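Ribulose-bisphosphate carboxylase (Alicyclobacillus acidocaldarius subsp. acidocaldarius, PDB 4NAS) belongs to the ribulose-bisphosphate carboxylase large-chain family, joining an N-terminal domain to a catalytic domain of TIM-barrel type, and binds calcium ions. Local coordinates at residues G58-R64 with A76-A81; G106-E111 with S277-A283; M146-K150 with A163-Q167. All coordinates share one frame; numbering follows the deposited sequence.

Contact 1. Residues G58-R64 with A76-A81; sequences GRVEGIR and AEIDIA
Arg64 reaches across an antiparallel hairpin to two acids on the neighbouring strand, Glu77 and Asp79. Its CB lies 4.0 Å from Glu77 O, and the chain then rises straight before turning at chi3 (-67°), which lays the guanidinium over the opposite strand. NE and NH2 together hold Glu77 OE1, at 3.2 and 2.7 Å, side-on and in the guanidinium plane; the carboxylate stands at 90° to that plane. NH1 and NH2 take Asp79 end-on: NH1 meets OD2 at 2.7 Å from above the carboxylate plane, while NH2 meets OD1 at 3.0 Å on its syn side. Four bonds thus fix the group's rotation. Next to this network is a classic beta bulge: Asp79 O accepts from Glu61 N at 2.8 Å and, weakly, from Gly62 N at 3.5 Å, which shifts the register by one. On the other face Val60 CG2 packs against Ile80 CD1 at 3.8 Å. In the N-terminal domain strand 59-68 is an edge strand of the sheet within this chain and strand 73-83 lies between it and strand 12-22, whose Thr16 hydrogen-bonds Asp79 OD1; helix 26-36 covers the Val60 and Ile63 face.

Contact 2. Residues G106-E111 with S277-A283; sequences GEIRLE and SPNYGIA
With CG opposite the backbone N (chi1 180°) and its chain extended to NE, Arg109 carries the guanidinium to the carbonyls of the 277-280 loop, that of Tyr280 among them. In Tyr280 CG sits beside its own backbone N (chi1 -64°), which returns the ring to residues 106-107 although its CB points away from them. Arg109 NE donates to Tyr280 O at 3.1 Å, in the guanidinium plane but 46° out of the carbonyl plane, and weakly to Ser277 O at 3.2 Å. NH1 forms a salt bridge with Glu111 OE2 at 2.9 Å, and one guanidinium face lies against the backbone of Ala283. The charge is therefore wrapped by main-chain oxygens on one side and a carboxylate on the other, which fixes its rotation. Ser277 OG accepts from Asn279 N and Tyr280 N, an ST turn that probably helps shape the loop. Glu107 CG lies over one Tyr280 face, off-centre, 4.1 Å from the ring plane. Further along, the backbones pair in parallel: Leu110 N bonds Gly281 O at 2.9 Å and Ala283 N bonds Leu110 O at 2.9 Å. A water accepts from Gly281 N at 3.1 Å and lies 2.9 Å from Ile108 O, bridging where the strands diverge. Through Leu110 and Ile282 the short, weakly bonded strand 281-282 of the catalytic domain adds an edge to the N-terminal sheet beside strand 108-114, which has strand 12-22 on its other flank. Helix 91-99 covers Leu110 and Ile282, Ala283 takes the N-cap position of helix 284-295, and Tyr280 packs on Gly276 of the second subunit.

Contact 3. Residues M146-K150 with A163-Q167; sequences MSIFK and AFGEQ
Ser147 and Gln167 make the tight centre of this contact: Ser147 OG donates to Gln167 OE1 at 2.7 Å, in the plane of the amide carbonyl and on a lone pair, with a C=O...O angle of 109°. The other end of the amide is held as well. Gln167 NE2 donates to Ala163 O, one helical turn back, at 2.9 Å and with an N-H...O angle of 160°, so both ends of the buried amide have partners. The same nitrogen hangs 4.0 Å above the centre of the Phe149 ring, and the amide plane stands almost upright on it, at 84°. Farther out on that ring, CZ touches Phe164 CB at 3.8 Å and CE2 touches Ala163 CB at 3.9 Å. Packing slackens toward Ile148, whose CB points away from the helix, and toward Lys150, which is exposed and packs on Thr41 of the second subunit. The contact ties the loop after strand 144-146 to helix 157-168, the helix that follows it in the TIM barrel. Strand 144-146 pairs in parallel with strand 357-359, helix 362-365 lies against Ser147, and Phe164 stacks on Tyr196 of helix 189-207.

Contacts 1 and 2 share one mixed sheet. Their centres are 16 Å apart and their nearest atoms about 5 Å, with strand 12-22 lying between hairpin strand 73-83 and strand 108-114. Contact 2 links the two family domains within this sheet. Contact 3 lies on the other side of the chain's centre, its centre 37 Å from that of contact 2 and 49 Å from that of contact 1; the nearest atoms are about 20 Å and about 32 Å away, respectively. Contact 3 has a calcium ion about 5 Å from the Ile148 side chain. A calcium site in this chain is formed by carboxylated Lys176, Asp178 and Glu179.

Contact 1. Residues G58-R64 with A76-A81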
ATOM      1  N   GLY B  58       3.966 -23.848   8.265  1.00 26.20           N
ATOM      2  CA  GLY B  58       5.217 -23.215   7.881  1.00 29.18           C
ATOM      3  C   GLY B  58       6.413 -23.808   8.598  1.00 34.10           C
ATOM      4  O   GLY B  58       6.254 -24.678   9.463  1.00 30.43           O
ATOM      5  N   ARG B  59       7.616 -23.371   8.226  1.00 24.13           N
ATOM      6  CA  ARG B  59       8.839 -23.860   8.871  1.00 31.68           C
ATOM      7  C   ARG B  59       9.909 -22.777   8.934  1.00 29.31           C
ATOM      8  O   ARG B  59       9.939 -21.875   8.097  1.00 24.25           O
ATOM      9  CB  ARG B  59       9.394 -25.103   8.160  1.00 40.13           C
ATOM     10  CG  ARG B  59       8.652 -25.486   6.897  1.00 43.85           C
ATOM     11  CD  ARG B  59       9.453 -26.401   5.996  1.00 53.38           C
ATOM     12  NE  ARG B  59       8.760 -26.580   4.723  1.00 59.01           N
ATOM     13  CZ  ARG B  59       9.167 -26.075   3.563  1.00 62.70           C
ATOM     14  NH1 ARG B  59       8.454 -26.289   2.465  1.00 69.10           N
ATOM     15  NH2 ARG B  59      10.289 -25.371   3.492  1.00 60.92           N
ATOM     16  N   VAL B  60      10.768 -22.862   9.943  1.00 24.74           N
ATOM     17  CA  VAL B  60      11.892 -21.956  10.083  1.00 28.92           C
ATOM     18  C   VAL B  60      13.059 -22.528   9.282  1.00 29.53           C
ATOM     19  O   VAL B  60      13.515 -23.641   9.547  1.00 33.62           O
ATOM     20  CB  VAL B  60      12.304 -21.775  11.553  1.00 33.25           C
ATOM     21  CG1 VAL B  60      13.542 -20.924  11.634  1.00 28.19           C
ATOM     22  CG2 VAL B  60      11.170 -21.142  12.358  1.00 30.72           C
ATOM     23  N   GLU B  61      13.529 -21.779   8.289  1.00 28.26           N
ATOM     24  CA  GLU B  61      14.584 -22.279   7.399  1.00 35.43           C
ATOM     25  C   GLU B  61      15.981 -21.871   7.850  1.00 33.04           C
ATOM     26  O   GLU B  61      16.959 -22.572   7.578  1.00 34.04           O
ATOM     27  CB  GLU B  61      14.341 -21.838   5.952  1.00 40.34           C
ATOM     28  CG  GLU B  61      13.058 -22.388   5.343  1.00 50.21           C
ATOM     29  CD  GLU B  61      13.186 -23.831   4.889  1.00 60.01           C
ATOM     30  OE1 GLU B  61      13.451 -24.048   3.685  1.00 63.40           O
ATOM     31  OE2 GLU B  61      13.013 -24.745   5.726  1.00 62.01           O
ATOM     32  N   GLY B  62      16.078 -20.740   8.540  1.00 33.69           N
ATOM     33  CA  GLY B  62      17.360 -20.289   9.051  1.00 34.00           C
ATOM     34  C   GLY B  62      17.275 -19.089   9.973  1.00 32.48           C
ATOM     35  O   GLY B  62      16.396 -18.236   9.839  1.00 25.07           O
ATOM     36  N   ILE B  63      18.192 -19.050  10.936  1.00 38.21           N
ATOM     37  CA  ILE B  63      18.349 -17.914  11.838  1.00 36.76           C
ATOM     38  C   ILE B  63      19.814 -17.498  11.846  1.00 34.49           C
ATOM     39  O   ILE B  63      20.678 -18.310  12.146  1.00 34.48           O
ATOM     40  CB  ILE B  63      17.965 -18.277  13.280  1.00 34.33           C
ATOM     41  CG1 ILE B  63      16.538 -18.839  13.340  1.00 33.74           C
ATOM     42  CG2 ILE B  63      18.134 -17.068  14.193  1.00 35.14           C
ATOM     43  CD1 ILE B  63      15.974 -18.892  14.722  1.00 32.33           C
ATOM     44  N   ARG B  64      20.087 -16.240  11.517  1.00 32.96           N
ATOM     45  CA  ARG B  64      21.454 -15.745  11.412  1.00 31.83           C
ATOM     46  C   ARG B  64      21.635 -14.456  12.210  1.00 31.58           C
ATOM     47  O   ARG B  64      21.062 -13.423  11.879  1.00 31.12           O
ATOM     48  CB  ARG B  64      21.829 -15.495   9.948  1.00 36.73           C
ATOM     49  CG  ARG B  64      21.777 -16.726   9.049  1.00 36.74           C
ATOM     50  CD  ARG B  64      22.112 -16.366   7.610  1.00 38.01           C
ATOM     51  NE  ARG B  64      21.096 -15.518   6.983  1.00 33.06           N
ATOM     52  CZ  ARG B  64      19.974 -15.988   6.445  1.00 32.28           C
ATOM     53  NH1 ARG B  64      19.728 -17.295   6.467  1.00 27.23           N
ATOM     54  NH2 ARG B  64      19.099 -15.162   5.888  1.00 33.61           N
ATOM     55  N   ALA B  76      19.329  -9.752  13.620  1.00 27.75           N
ATOM     56  CA  ALA B  76      19.372 -11.068  13.022  1.00 27.51           C
ATOM     57  C   ALA B  76      18.548 -11.143  11.752  1.00 29.04           C
ATOM     58  O   ALA B  76      17.670 -10.300  11.500  1.00 27.03           O
ATOM     59  CB  ALA B  76      18.900 -12.117  14.023  1.00 28.18           C
ATOM     60  N   GLU B  77      18.859 -12.148  10.943  1.00 23.19           N
ATOM     61  CA  GLU B  77      18.018 -12.515   9.819  1.00 21.27           C
ATOM     62  C   GLU B  77      17.348 -13.836  10.145  1.00 33.25           C
ATOM     63  O   GLU B  77      17.956 -14.731  10.734  1.00 33.09           O
ATOM     64  CB  GLU B  77      18.832 -12.654   8.536  1.00 29.10           C
ATOM     65  CG  GLU B  77      19.166 -11.314   7.894  1.00 34.75           C
ATOM     66  CD  GLU B  77      19.870 -11.466   6.569  1.00 35.20           C
ATOM     67  OE1 GLU B  77      20.073 -12.618   6.130  1.00 39.84           O
ATOM     68  OE2 GLU B  77      20.224 -10.428   5.968  1.00 33.56           O
ATOM     69  N   ILE B  78      16.080 -13.944   9.782  1.00 27.77           N
ATOM     70  CA  ILE B  78      15.345 -15.178   9.967  1.00 24.02           C
ATOM     71  C   ILE B  78      14.742 -15.494   8.619  1.00 28.50           C
ATOM     72  O   ILE B  78      14.275 -14.579   7.942  1.00 26.31           O
ATOM     73  CB  ILE B  78      14.237 -14.980  10.995  1.00 29.11           C
ATOM     74  CG1 ILE B  78      14.848 -14.767  12.378  1.00 33.40           C
ATOM     75  CG2 ILE B  78      13.297 -16.164  11.009  1.00 34.04           C
ATOM     76  CD1 ILE B  78      13.849 -14.346  13.411  1.00 39.25           C
ATOM     77  N   ASP B  79      14.789 -16.764   8.214  1.00 23.67           N
ATOM     78  CA  ASP B  79      14.123 -17.207   6.987  1.00 23.84           C
ATOM     79  C   ASP B  79      12.917 -18.065   7.369  1.00 24.90           C
ATOM     80  O   ASP B  79      13.064 -19.011   8.145  1.00 24.66           O
ATOM     81  CB  ASP B  79      15.067 -18.060   6.115  1.00 29.06           C
ATOM     82  CG  ASP B  79      16.311 -17.307   5.643  1.00 27.10           C
ATOM     83  OD1 ASP B  79      16.275 -16.074   5.480  1.00 27.51           O
ATOM     84  OD2 ASP B  79      17.338 -17.981   5.410  1.00 31.80           O
ATOM     85  N   ILE B  80      11.735 -17.739   6.843  1.00 23.03           N
ATOM     86  CA  ILE B  80      10.523 -18.530   7.106  1.00 25.59           C
ATOM     87  C   ILE B  80       9.935 -19.066   5.788  1.00 24.78           C
ATOM     88  O   ILE B  80       9.823 -18.316   4.804  1.00 23.13           O
ATOM     89  CB  ILE B  80       9.437 -17.697   7.836  1.00 23.49           C
ATOM     90  CG1 ILE B  80       9.972 -17.094   9.141  1.00 24.84           C
ATOM     91  CG2 ILE B  80       8.195 -18.540   8.110  1.00 23.65           C
ATOM     92  CD1 ILE B  80      10.440 -18.141  10.168  1.00 27.38           C
ATOM     93  N   ALA B  81       9.589 -20.355   5.754  1.00 25.67           N
ATOM     94  CA  ALA B  81       8.947 -20.956   4.580  1.00 29.19           C
ATOM     95  C   ALA B  81       7.424 -21.047   4.752  1.00 29.39           C
ATOM     96  O   ALA B  81       6.941 -21.663   5.703  1.00 30.94           O
ATOM     97  CB  ALA B  81       9.530 -22.330   4.297  1.00 33.97           C
TER

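Contact 2. Residues G106-E111 with S277-A283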
ATOM      1  N   GLY B 106       7.337  -4.361  15.669  1.00 26.25           N
ATOM      2  CA  GLY B 106       8.507  -3.562  15.992  1.00 23.43           C
ATOM      3  C   GLY B 106       9.526  -3.405  14.877  1.00 24.12           C
ATOM      4  O   GLY B 106       9.192  -3.248  13.699  1.00 21.30           O
ATOM      5  N   GLU B 107      10.804  -3.445  15.243  1.00 21.49           N
ATOM      6  CA  GLU B 107      11.858  -3.279  14.240  1.00 21.24           C
ATOM      7  C   GLU B 107      12.074  -4.540  13.417  1.00 22.06           C
ATOM      8  O   GLU B 107      12.792  -5.437  13.829  1.00 26.19           O
ATOM      9  CB  GLU B 107      13.167  -2.859  14.904  1.00 24.46           C
ATOM     10  CG  GLU B 107      14.280  -2.601  13.904  1.00 22.81           C
ATOM     11  CD  GLU B 107      15.486  -1.955  14.539  1.00 31.47           C
ATOM     12  OE1 GLU B 107      15.347  -1.439  15.671  1.00 22.23           O
ATOM     13  OE2 GLU B 107      16.567  -1.977  13.901  1.00 31.41           O
ATOM     14  N   ILE B 108      11.448  -4.609  12.244  1.00 16.88           N
ATOM     15  CA  ILE B 108      11.557  -5.786  11.387  1.00 16.90           C
ATOM     16  C   ILE B 108      11.341  -5.315   9.951  1.00 16.09           C
ATOM     17  O   ILE B 108      10.565  -4.399   9.733  1.00 16.00           O
ATOM     18  CB  ILE B 108      10.486  -6.853  11.741  1.00 17.05           C
ATOM     19  CG1 ILE B 108      10.679  -8.108  10.905  1.00 18.54           C
ATOM     20  CG2 ILE B 108       9.023  -6.298  11.597  1.00 16.38           C
ATOM     21  CD1 ILE B 108       9.932  -9.312  11.486  1.00 24.91           C
ATOM     22  N   ARG B 109      12.032  -5.930   9.000  1.00 19.82           N
ATOM     23  CA  ARG B 109      11.971  -5.499   7.603  1.00 17.97           C
ATOM     24  C   ARG B 109      12.072  -6.691   6.677  1.00 15.74           C
ATOM     25  O   ARG B 109      12.954  -7.550   6.845  1.00 17.18           O
ATOM     26  CB  ARG B 109      13.125  -4.515   7.341  1.00 15.94           C
ATOM     27  CG  ARG B 109      13.246  -3.955   5.941  1.00 17.59           C
ATOM     28  CD  ARG B 109      14.470  -3.011   5.872  1.00 24.52           C
ATOM     29  NE  ARG B 109      14.295  -1.937   4.897  1.00 23.62           N
ATOM     30  CZ  ARG B 109      14.894  -1.884   3.720  1.00 23.47           C
ATOM     31  NH1 ARG B 109      15.727  -2.846   3.345  1.00 27.76           N
ATOM     32  NH2 ARG B 109      14.656  -0.864   2.912  1.00 22.78           N
ATOM     33  N   LEU B 110      11.190  -6.745   5.683  1.00 18.31           N
ATOM     34  CA  LEU B 110      11.231  -7.815   4.683  1.00 16.28           C
ATOM     35  C   LEU B 110      12.295  -7.541   3.612  1.00 23.41           C
ATOM     36  O   LEU B 110      12.213  -6.538   2.871  1.00 18.86           O
ATOM     37  CB  LEU B 110       9.840  -7.984   4.050  1.00 17.99           C
ATOM     38  CG  LEU B 110       9.713  -9.016   2.925  1.00 19.61           C
ATOM     39  CD1 LEU B 110       9.984 -10.434   3.436  1.00 19.32           C
ATOM     40  CD2 LEU B 110       8.296  -8.915   2.356  1.00 16.07           C
ATOM     41  N   GLU B 111      13.277  -8.440   3.536  1.00 16.25           N
ATOM     42  CA  GLU B 111      14.507  -8.248   2.767  1.00 24.90           C
ATOM     43  C   GLU B 111      14.520  -9.050   1.478  1.00 22.87           C
ATOM     44  O   GLU B 111      15.129  -8.651   0.480  1.00 19.22           O
ATOM     45  CB  GLU B 111      15.712  -8.716   3.595  1.00 29.08           C
ATOM     46  CG  GLU B 111      16.003  -7.894   4.843  1.00 39.13           C
ATOM     47  CD  GLU B 111      16.744  -6.615   4.527  1.00 47.97           C
ATOM     48  OE1 GLU B 111      17.964  -6.554   4.797  1.00 48.92           O
ATOM     49  OE2 GLU B 111      16.111  -5.677   3.998  1.00 50.32           O
ATOM     50  N   SER B 277      13.179   3.637   5.098  1.00 16.60           N
ATOM     51  CA  SER B 277      13.890   3.355   6.324  1.00 14.78           C
ATOM     52  C   SER B 277      14.829   2.160   6.143  1.00 32.21           C
ATOM     53  O   SER B 277      14.484   1.182   5.489  1.00 30.44           O
ATOM     54  CB  SER B 277      12.898   3.055   7.440  1.00 18.43           C
ATOM     55  OG  SER B 277      13.460   2.146   8.362  1.00 35.74           O
ATOM     56  N   PRO B 278      16.022   2.225   6.743  1.00 30.81           N
ATOM     57  CA  PRO B 278      16.911   1.066   6.654  1.00 30.56           C
ATOM     58  C   PRO B 278      16.496  -0.109   7.548  1.00 26.41           C
ATOM     59  O   PRO B 278      16.996  -1.199   7.332  1.00 24.63           O
ATOM     60  CB  PRO B 278      18.269   1.630   7.103  1.00 31.37           C
ATOM     61  CG  PRO B 278      17.939   2.803   7.933  1.00 32.99           C
ATOM     62  CD  PRO B 278      16.694   3.399   7.317  1.00 25.34           C
ATOM     63  N   ASN B 279      15.595   0.104   8.505  1.00 19.43           N
ATOM     64  CA  ASN B 279      15.310  -0.896   9.532  1.00 23.29           C
ATOM     65  C   ASN B 279      13.856  -1.357   9.603  1.00 23.33           C
ATOM     66  O   ASN B 279      13.532  -2.279  10.360  1.00 23.30           O
ATOM     67  CB  ASN B 279      15.711  -0.373  10.910  1.00 27.90           C
ATOM     68  CG  ASN B 279      17.169   0.010  10.988  1.00 36.75           C
ATOM     69  OD1 ASN B 279      18.037  -0.657  10.424  1.00 41.45           O
ATOM     70  ND2 ASN B 279      17.446   1.097  11.682  1.00 41.49           N
ATOM     71  N   TYR B 280      12.988  -0.710   8.833  1.00 21.13           N
ATOM     72  CA  TYR B 280      11.571  -1.071   8.797  1.00 20.68           C
ATOM     73  C   TYR B 280      11.117  -1.218   7.345  1.00 21.34           C
ATOM     74  O   TYR B 280      11.827  -0.792   6.426  1.00 17.44           O
ATOM     75  CB  TYR B 280      10.728   0.005   9.496  1.00 16.41           C
ATOM     76  CG  TYR B 280      10.997   0.162  10.987  1.00 19.84           C
ATOM     77  CD1 TYR B 280      12.070   0.913  11.444  1.00 21.63           C
ATOM     78  CD2 TYR B 280      10.161  -0.425  11.929  1.00 20.34           C
ATOM     79  CE1 TYR B 280      12.309   1.067  12.802  1.00 25.80           C
ATOM     80  CE2 TYR B 280      10.395  -0.279  13.295  1.00 21.56           C
ATOM     81  CZ  TYR B 280      11.469   0.472  13.716  1.00 23.01           C
ATOM     82  OH  TYR B 280      11.712   0.626  15.054  1.00 27.31           O
ATOM     83  N   GLY B 281       9.939  -1.814   7.146  1.00 17.49           N
ATOM     84  CA  GLY B 281       9.320  -1.892   5.827  1.00 17.48           C
ATOM     85  C   GLY B 281       9.736  -3.045   4.931  1.00 14.79           C
ATOM     86  O   GLY B 281      10.070  -4.130   5.396  1.00 16.27           O
ATOM     87  N   ILE B 282       9.724  -2.793   3.624  1.00 16.41           N
ATOM     88  CA  ILE B 282      10.037  -3.786   2.615  1.00 14.77           C
ATOM     89  C   ILE B 282      11.125  -3.221   1.714  1.00 20.68           C
ATOM     90  O   ILE B 282      11.021  -2.071   1.304  1.00 15.38           O
ATOM     91  CB  ILE B 282       8.797  -4.046   1.734  1.00 15.16           C
ATOM     92  CG1 ILE B 282       7.598  -4.454   2.582  1.00 17.63           C
ATOM     93  CG2 ILE B 282       9.083  -5.115   0.704  1.00 18.14           C
ATOM     94  CD1 ILE B 282       6.336  -4.578   1.786  1.00 15.68           C
ATOM     95  N   ALA B 283      12.147  -4.019   1.389  1.00 15.01           N
ATOM     96  CA  ALA B 283      13.254  -3.570   0.528  1.00 17.86           C
ATOM     97  C   ALA B 283      12.804  -2.990  -0.815  1.00 20.07           C
ATOM     98  O   ALA B 283      11.876  -3.498  -1.454  1.00 15.77           O
ATOM     99  CB  ALA B 283      14.244  -4.700   0.294  1.00 16.30           C
TER
HETATM  100  O   HOH W   1       8.092  -2.912   9.311  1.00 18.22           O

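Contact 3. Residues M146-K150 with A163-Q167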
HETATM    1  N   MSE B 146      12.638   9.354 -23.136  1.00 20.60           N
HETATM    2  CA  MSE B 146      11.348   9.790 -22.611  1.00 21.12           C
HETATM    3  C   MSE B 146      11.419  11.189 -21.990  1.00 28.39           C
HETATM    4  O   MSE B 146      12.349  11.489 -21.240  1.00 33.40           O
HETATM    5  CB  MSE B 146      10.820   8.780 -21.590  1.00 18.85           C
HETATM    6  CG  MSE B 146       9.479   9.152 -20.961  1.00 18.69           C
HETATM    7 SE   MSE B 146       8.810   7.587 -19.964  0.59 22.87          SE
HETATM    8  CE  MSE B 146      10.168   7.565 -18.590  1.00 19.57           C
ATOM      9  N   SER B 147      10.450  12.041 -22.334  1.00 23.22           N
ATOM     10  CA  SER B 147      10.327  13.392 -21.753  1.00 22.51           C
ATOM     11  C   SER B 147       9.124  13.449 -20.789  1.00 27.16           C
ATOM     12  O   SER B 147       8.175  12.675 -20.914  1.00 25.77           O
ATOM     13  CB  SER B 147      10.230  14.468 -22.859  1.00 25.11           C
ATOM     14  OG  SER B 147      10.287  15.789 -22.334  1.00 30.26           O
ATOM     15  N   ILE B 148       9.191  14.318 -19.784  1.00 22.61           N
ATOM     16  CA  ILE B 148       8.087  14.473 -18.845  1.00 21.43           C
ATOM     17  C   ILE B 148       7.549  15.899 -18.875  1.00 22.88           C
ATOM     18  O   ILE B 148       8.328  16.844 -18.796  1.00 28.37           O
ATOM     19  CB  ILE B 148       8.539  14.169 -17.397  1.00 27.44           C
ATOM     20  CG1 ILE B 148       9.205  12.790 -17.320  1.00 24.23           C
ATOM     21  CG2 ILE B 148       7.369  14.307 -16.439  1.00 29.37           C
ATOM     22  CD1 ILE B 148      10.195  12.622 -16.180  1.00 23.32           C
ATOM     23  N   PHE B 149       6.229  16.049 -18.977  1.00 31.52           N
ATOM     24  CA  PHE B 149       5.570  17.358 -18.882  1.00 29.52           C
ATOM     25  C   PHE B 149       6.069  18.149 -17.685  1.00 26.99           C
ATOM     26  O   PHE B 149       6.072  17.654 -16.566  1.00 23.46           O
ATOM     27  CB  PHE B 149       4.047  17.209 -18.760  1.00 26.20           C
ATOM     28  CG  PHE B 149       3.343  17.150 -20.068  1.00 34.73           C
ATOM     29  CD1 PHE B 149       3.259  15.960 -20.775  1.00 34.11           C
ATOM     30  CD2 PHE B 149       2.774  18.291 -20.613  1.00 31.25           C
ATOM     31  CE1 PHE B 149       2.616  15.923 -22.005  1.00 35.13           C
ATOM     32  CE2 PHE B 149       2.129  18.241 -21.832  1.00 28.87           C
ATOM     33  CZ  PHE B 149       2.050  17.058 -22.523  1.00 28.28           C
ATOM     34  N   LYS B 150       6.481  19.385 -17.909  1.00 29.63           N
ATOM     35  CA  LYS B 150       6.957  20.186 -16.784  1.00 31.85           C
ATOM     36  C   LYS B 150       5.784  20.757 -15.971  1.00 26.65           C
ATOM     37  O   LYS B 150       5.922  21.035 -14.768  1.00 26.33           O
ATOM     38  CB  LYS B 150       7.911  21.288 -17.261  1.00 36.20           C
ATOM     39  CG  LYS B 150       7.260  22.423 -18.029  1.00 33.82           C
ATOM     40  CD  LYS B 150       8.319  23.378 -18.553  1.00 38.00           C
ATOM     41  CE  LYS B 150       7.699  24.529 -19.330  1.00 40.89           C
ATOM     42  NZ  LYS B 150       8.709  25.205 -20.184  1.00 49.26           N
ATOM     43  N   ALA B 163       2.798  22.192 -25.506  1.00 36.25           N
ATOM     44  CA  ALA B 163       3.838  21.690 -24.626  1.00 34.55           C
ATOM     45  C   ALA B 163       4.210  20.280 -25.072  1.00 33.28           C
ATOM     46  O   ALA B 163       5.368  19.877 -24.982  1.00 32.48           O
ATOM     47  CB  ALA B 163       3.354  21.689 -23.174  1.00 33.44           C
ATOM     48  N   PHE B 164       3.223  19.535 -25.555  1.00 33.20           N
ATOM     49  CA  PHE B 164       3.490  18.193 -26.041  1.00 36.85           C
ATOM     50  C   PHE B 164       4.325  18.298 -27.306  1.00 33.42           C
ATOM     51  O   PHE B 164       5.282  17.545 -27.491  1.00 34.19           O
ATOM     52  CB  PHE B 164       2.194  17.418 -26.307  1.00 39.02           C
ATOM     53  CG  PHE B 164       2.417  16.092 -26.977  1.00 36.77           C
ATOM     54  CD1 PHE B 164       2.779  14.982 -26.236  1.00 29.60           C
ATOM     55  CD2 PHE B 164       2.301  15.968 -28.356  1.00 38.84           C
ATOM     56  CE1 PHE B 164       3.001  13.759 -26.850  1.00 36.53           C
ATOM     57  CE2 PHE B 164       2.528  14.753 -28.976  1.00 40.04           C
ATOM     58  CZ  PHE B 164       2.878  13.646 -28.218  1.00 41.88           C
ATOM     59  N   GLY B 165       3.967  19.258 -28.158  1.00 35.42           N
ATOM     60  CA  GLY B 165       4.631  19.443 -29.432  1.00 36.90           C
ATOM     61  C   GLY B 165       6.096  19.801 -29.292  1.00 44.42           C
ATOM     62  O   GLY B 165       6.941  19.252 -30.000  1.00 44.04           O
ATOM     63  N   GLU B 166       6.392  20.729 -28.384  1.00 36.76           N
ATOM     64  CA  GLU B 166       7.765  21.103 -28.068  1.00 53.26           C
ATOM     65  C   GLU B 166       8.619  19.895 -27.720  1.00 34.82           C
ATOM     66  O   GLU B 166       9.712  19.748 -28.240  1.00 45.78           O
ATOM     67  CB  GLU B 166       7.810  22.119 -26.926  1.00 56.93           C
ATOM     68  CG  GLU B 166       7.305  23.507 -27.306  1.00 60.04           C
ATOM     69  CD  GLU B 166       8.101  24.143 -28.444  1.00 72.27           C
ATOM     70  OE1 GLU B 166       7.708  23.980 -29.623  1.00 71.52           O
ATOM     71  OE2 GLU B 166       9.114  24.818 -28.154  1.00 79.18           O
ATOM     72  N   GLN B 167       8.121  19.031 -26.839  1.00 33.00           N
ATOM     73  CA  GLN B 167       8.842  17.794 -26.523  1.00 31.32           C
ATOM     74  C   GLN B 167       9.026  16.881 -27.739  1.00 31.75           C
ATOM     75  O   GLN B 167      10.134  16.410 -28.002  1.00 47.44           O
ATOM     76  CB  GLN B 167       8.177  17.038 -25.366  1.00 29.46           C
ATOM     77  CG  GLN B 167       8.391  17.705 -24.017  1.00 31.58           C
ATOM     78  CD  GLN B 167       7.372  17.272 -22.997  1.00 32.37           C
ATOM     79  OE1 GLN B 167       7.687  16.533 -22.044  1.00 29.69           O
ATOM     80  NE2 GLN B 167       6.137  17.721 -23.181  1.00 28.39           N
TER